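Local coordinates for protein Moesin/ezrin/radixin homolog 2 (Drosophila melanogaster, PDB 7EDR) that probably links plasma-membrane proteins to intracellular signalling partners through its FERM domain, as a Merlin-type tumour suppressor, at residues V126-Y140 / R174-R187. Numbering follows the deposited sequence.
Sequences VLLASYAVHVQYGPY and RIKTWYMDHEPMTR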
# COMPACT_ATOMS: atom_id res chain seq x y z
N VAL C 126 -37.59 0.66 6.38
CA VAL C 126 -38.23 1.23 5.20
C VAL C 126 -37.17 1.69 4.20
O VAL C 126 -37.28 1.44 3.00
CB VAL C 126 -39.17 2.39 5.57
CG1 VAL C 126 -39.66 3.09 4.31
CG2 VAL C 126 -40.34 1.88 6.37
N LEU C 127 -36.13 2.36 4.69
CA LEU C 127 -35.03 2.76 3.81
C LEU C 127 -34.40 1.54 3.13
O LEU C 127 -34.26 1.51 1.90
CB LEU C 127 -33.99 3.54 4.61
CG LEU C 127 -32.67 3.84 3.88
CD1 LEU C 127 -32.94 4.58 2.61
CD2 LEU C 127 -31.81 4.66 4.79
N LEU C 128 -34.05 0.52 3.91
CA LEU C 128 -33.51 -0.70 3.33
C LEU C 128 -34.46 -1.27 2.29
O LEU C 128 -34.03 -1.75 1.23
CB LEU C 128 -33.24 -1.73 4.43
CG LEU C 128 -32.15 -1.28 5.42
CD1 LEU C 128 -32.02 -2.28 6.54
CD2 LEU C 128 -30.85 -1.13 4.67
N ALA C 129 -35.76 -1.21 2.57
CA ALA C 129 -36.72 -1.76 1.63
C ALA C 129 -36.71 -0.97 0.33
O ALA C 129 -36.75 -1.56 -0.75
CB ALA C 129 -38.11 -1.78 2.26
N SER C 130 -36.62 0.36 0.42
CA SER C 130 -36.63 1.17 -0.80
C SER C 130 -35.38 0.94 -1.63
O SER C 130 -35.45 0.97 -2.87
CB SER C 130 -36.81 2.65 -0.46
OG SER C 130 -35.63 3.21 0.08
N TYR C 131 -34.23 0.68 -0.98
CA TYR C 131 -33.03 0.24 -1.70
C TYR C 131 -33.22 -1.14 -2.33
O TYR C 131 -32.84 -1.36 -3.49
CB TYR C 131 -31.82 0.20 -0.77
CG TYR C 131 -31.27 1.54 -0.32
CD1 TYR C 131 -31.45 2.70 -1.07
CD2 TYR C 131 -30.54 1.63 0.85
CE1 TYR C 131 -30.93 3.91 -0.65
CE2 TYR C 131 -30.01 2.84 1.27
CZ TYR C 131 -30.21 3.97 0.52
OH TYR C 131 -29.67 5.16 0.98
N ALA C 132 -33.77 -2.09 -1.58
CA ALA C 132 -34.00 -3.41 -2.14
C ALA C 132 -34.85 -3.32 -3.41
O ALA C 132 -34.56 -3.99 -4.41
CB ALA C 132 -34.66 -4.32 -1.12
N VAL C 133 -35.87 -2.47 -3.39
CA VAL C 133 -36.73 -2.32 -4.55
C VAL C 133 -35.94 -1.76 -5.72
O VAL C 133 -35.99 -2.28 -6.85
CB VAL C 133 -37.94 -1.44 -4.19
CG1 VAL C 133 -38.71 -1.00 -5.43
CG2 VAL C 133 -38.84 -2.18 -3.22
N HIS C 134 -35.17 -0.69 -5.47
CA HIS C 134 -34.27 -0.13 -6.49
C HIS C 134 -33.29 -1.18 -7.02
O HIS C 134 -32.95 -1.16 -8.20
CB HIS C 134 -33.53 1.05 -5.87
CG HIS C 134 -32.75 1.89 -6.84
ND1 HIS C 134 -31.98 1.35 -7.85
CD2 HIS C 134 -32.57 3.23 -6.90
CE1 HIS C 134 -31.38 2.33 -8.50
NE2 HIS C 134 -31.72 3.48 -7.95
N VAL C 135 -32.83 -2.10 -6.16
CA VAL C 135 -31.93 -3.14 -6.64
C VAL C 135 -32.65 -4.08 -7.60
O VAL C 135 -32.09 -4.52 -8.61
CB VAL C 135 -31.31 -3.91 -5.46
CG1 VAL C 135 -30.84 -5.27 -5.91
CG2 VAL C 135 -30.15 -3.12 -4.87
N GLN C 136 -33.92 -4.40 -7.31
CA GLN C 136 -34.60 -5.39 -8.14
C GLN C 136 -35.16 -4.80 -9.43
O GLN C 136 -35.20 -5.50 -10.45
CB GLN C 136 -35.72 -6.05 -7.35
CG GLN C 136 -36.46 -7.12 -8.11
CD GLN C 136 -37.62 -7.69 -7.33
OE1 GLN C 136 -37.69 -7.54 -6.10
NE2 GLN C 136 -38.54 -8.34 -8.03
N TYR C 137 -35.59 -3.53 -9.43
CA TYR C 137 -36.31 -2.96 -10.56
C TYR C 137 -35.60 -1.80 -11.23
O TYR C 137 -36.13 -1.27 -12.21
CB TYR C 137 -37.70 -2.49 -10.13
CG TYR C 137 -38.61 -3.60 -9.67
CD1 TYR C 137 -39.17 -4.48 -10.58
CD2 TYR C 137 -38.90 -3.77 -8.32
CE1 TYR C 137 -39.99 -5.52 -10.17
CE2 TYR C 137 -39.73 -4.81 -7.90
CZ TYR C 137 -40.27 -5.68 -8.82
OH TYR C 137 -41.08 -6.70 -8.41
N GLY C 138 -34.43 -1.38 -10.74
CA GLY C 138 -33.75 -0.24 -11.31
C GLY C 138 -34.28 1.04 -10.72
O GLY C 138 -35.19 1.03 -9.89
N PRO C 139 -33.72 2.18 -11.14
CA PRO C 139 -34.16 3.46 -10.56
C PRO C 139 -35.64 3.69 -10.83
O PRO C 139 -36.19 3.19 -11.82
CB PRO C 139 -33.28 4.50 -11.27
CG PRO C 139 -32.16 3.71 -11.95
CD PRO C 139 -32.76 2.36 -12.24
N TYR C 140 -36.29 4.41 -9.92
CA TYR C 140 -37.73 4.63 -10.05
C TYR C 140 -38.04 5.26 -11.40
O TYR C 140 -37.46 6.29 -11.77
CB TYR C 140 -38.25 5.53 -8.94
CG TYR C 140 -39.60 6.15 -9.26
CD1 TYR C 140 -40.77 5.39 -9.17
CD2 TYR C 140 -39.71 7.48 -9.64
CE1 TYR C 140 -42.01 5.94 -9.45
CE2 TYR C 140 -40.94 8.04 -9.93
CZ TYR C 140 -42.09 7.26 -9.84
OH TYR C 140 -43.32 7.81 -10.13
N ARG C 174 -45.05 4.43 1.61
CA ARG C 174 -43.86 5.08 2.16
C ARG C 174 -42.57 4.51 1.57
O ARG C 174 -41.62 5.26 1.33
CB ARG C 174 -43.88 4.95 3.68
CG ARG C 174 -45.07 5.66 4.24
CD ARG C 174 -45.05 5.63 5.71
NE ARG C 174 -45.05 6.98 6.24
CZ ARG C 174 -46.12 7.57 6.73
NH1 ARG C 174 -47.27 6.90 6.76
NH2 ARG C 174 -46.04 8.80 7.20
N ILE C 175 -42.53 3.20 1.28
CA ILE C 175 -41.39 2.64 0.57
C ILE C 175 -41.28 3.23 -0.83
O ILE C 175 -40.20 3.64 -1.26
CB ILE C 175 -41.51 1.11 0.55
CG1 ILE C 175 -41.50 0.56 1.99
CG2 ILE C 175 -40.44 0.48 -0.31
CD1 ILE C 175 -41.91 -0.89 2.11
N LYS C 176 -42.42 3.30 -1.54
CA LYS C 176 -42.43 3.87 -2.89
C LYS C 176 -41.99 5.33 -2.88
O LYS C 176 -41.28 5.78 -3.80
CB LYS C 176 -43.82 3.75 -3.51
CG LYS C 176 -43.95 4.53 -4.80
CD LYS C 176 -45.38 4.60 -5.32
CE LYS C 176 -45.45 5.40 -6.63
NZ LYS C 176 -46.82 5.50 -7.20
N THR C 177 -42.41 6.10 -1.88
CA THR C 177 -42.08 7.52 -1.85
C THR C 177 -40.58 7.73 -1.67
O THR C 177 -39.99 8.63 -2.28
CB THR C 177 -42.86 8.21 -0.73
OG1 THR C 177 -44.26 7.93 -0.89
CG2 THR C 177 -42.62 9.71 -0.75
N TRP C 178 -39.95 6.91 -0.83
CA TRP C 178 -38.51 6.98 -0.65
C TRP C 178 -37.77 6.45 -1.88
O TRP C 178 -36.80 7.06 -2.34
CB TRP C 178 -38.11 6.21 0.60
CG TRP C 178 -36.95 6.81 1.29
CD1 TRP C 178 -35.92 7.50 0.72
CD2 TRP C 178 -36.70 6.80 2.69
NE1 TRP C 178 -35.03 7.92 1.69
CE2 TRP C 178 -35.49 7.49 2.91
CE3 TRP C 178 -37.38 6.27 3.79
CZ2 TRP C 178 -34.96 7.67 4.17
CZ3 TRP C 178 -36.86 6.45 5.03
CH2 TRP C 178 -35.66 7.14 5.22
N TYR C 179 -38.24 5.33 -2.43
CA TYR C 179 -37.69 4.80 -3.67
C TYR C 179 -37.67 5.86 -4.77
O TYR C 179 -36.66 6.03 -5.47
CB TYR C 179 -38.51 3.58 -4.09
CG TYR C 179 -38.31 3.04 -5.49
CD1 TYR C 179 -37.05 2.61 -5.91
CD2 TYR C 179 -39.38 2.90 -6.37
CE1 TYR C 179 -36.87 2.09 -7.19
CE2 TYR C 179 -39.21 2.37 -7.64
CZ TYR C 179 -37.95 1.97 -8.04
OH TYR C 179 -37.75 1.45 -9.30
N MET C 180 -38.76 6.62 -4.93
CA MET C 180 -38.81 7.67 -5.95
C MET C 180 -37.68 8.69 -5.81
O MET C 180 -37.34 9.36 -6.79
CB MET C 180 -40.13 8.44 -5.89
CG MET C 180 -41.35 7.69 -6.37
SD MET C 180 -42.82 8.77 -6.40
CE MET C 180 -42.20 10.29 -5.65
N ASP C 181 -37.11 8.83 -4.62
CA ASP C 181 -36.22 9.94 -4.31
C ASP C 181 -34.75 9.56 -4.40
O ASP C 181 -33.90 10.44 -4.21
CB ASP C 181 -36.54 10.45 -2.91
CG ASP C 181 -35.84 11.75 -2.59
OD1 ASP C 181 -35.22 11.83 -1.50
OD2 ASP C 181 -35.94 12.69 -3.42
N HIS C 182 -34.43 8.30 -4.65
CA HIS C 182 -33.04 7.89 -4.72
C HIS C 182 -32.38 8.55 -5.92
O HIS C 182 -32.98 8.63 -7.00
CB HIS C 182 -32.92 6.37 -4.84
CG HIS C 182 -33.39 5.62 -3.63
ND1 HIS C 182 -33.41 6.17 -2.37
CD2 HIS C 182 -33.86 4.35 -3.49
CE1 HIS C 182 -33.87 5.28 -1.50
NE2 HIS C 182 -34.16 4.17 -2.16
N GLU C 183 -31.17 9.06 -5.73
CA GLU C 183 -30.35 9.41 -6.88
C GLU C 183 -30.22 8.18 -7.77
O GLU C 183 -30.03 7.07 -7.26
CB GLU C 183 -28.97 9.90 -6.44
CG GLU C 183 -28.80 11.40 -6.60
CD GLU C 183 -27.59 11.93 -5.85
OE1 GLU C 183 -27.16 13.07 -6.14
OE2 GLU C 183 -27.08 11.20 -4.97
N PRO C 184 -30.36 8.32 -9.08
CA PRO C 184 -30.41 7.13 -9.92
C PRO C 184 -29.04 6.47 -9.96
O PRO C 184 -28.16 6.89 -10.71
CB PRO C 184 -30.83 7.67 -11.29
CG PRO C 184 -30.29 9.07 -11.29
CD PRO C 184 -30.31 9.57 -9.86
N MET C 185 -28.84 5.49 -9.09
CA MET C 185 -27.58 4.76 -9.02
C MET C 185 -27.73 3.45 -9.77
O MET C 185 -28.85 3.00 -10.06
CB MET C 185 -27.19 4.48 -7.57
CG MET C 185 -27.32 5.67 -6.61
SD MET C 185 -27.23 5.16 -4.87
CE MET C 185 -28.64 6.04 -4.15
N THR C 186 -26.60 2.84 -10.09
CA THR C 186 -26.66 1.48 -10.59
C THR C 186 -27.13 0.53 -9.48
O THR C 186 -27.10 0.85 -8.29
CB THR C 186 -25.30 1.03 -11.10
OG1 THR C 186 -24.42 0.87 -9.98
CG2 THR C 186 -24.74 2.06 -12.07
N ARG C 187 -27.56 -0.65 -9.90
CA ARG C 187 -28.04 -1.59 -8.90
C ARG C 187 -26.92 -1.99 -7.95
O ARG C 187 -27.13 -2.04 -6.73
CB ARG C 187 -28.68 -2.79 -9.60
CG ARG C 187 -30.05 -2.44 -10.23
CD ARG C 187 -30.23 -3.17 -11.56
NE ARG C 187 -31.58 -3.70 -11.78
CZ ARG C 187 -32.40 -3.28 -12.74
NH1 ARG C 187 -32.01 -2.30 -13.57
NH2 ARG C 187 -33.60 -3.83 -12.87
O HOH W 1 -34.98 5.14 -7.61
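Ile175 fits as a knob among Val126, Ala129, Ser130 and Val133, where helices 126-137 and 174-179 cross at -65° with axes 8.4 Å apart. One turn on, Trp178 lays its six-membered ring against Leu127, whose CB stands 14° off the ring normal. The Tyr179 ring is clamped on both faces: Val133 CG1 lies 3.8 Å from the ring centroid on one, Tyr140 CB packs on the other. Its chi1 of 168° sends the ring across to Gly138, where Tyr179 OH donates to Gly138 O at 2.7 Å. A water joins Tyr179 O to Tyr140 N. Met180 places CG over the centre of the Tyr140 ring, with SD above the same face in a Met-aromatic contact. His182 NE2 donates near its ring plane to Ser130 OG (2.8 Å), which itself donates to a lone pair of Leu127 O; two bonds thus grip this buried hydroxyl. Arg187, its chain bent at chi2 and chi3, makes weak bonds from NE to Val135 O and from NH2 to Gln136 O, its guanidinium lying over Gly138 N. Helix 187-198 also packs on Leu127 and Val135, and this helix crossing belongs to the all-helical, acyl-CoA-binding-protein-like central lobe (F2) of the FERM domain.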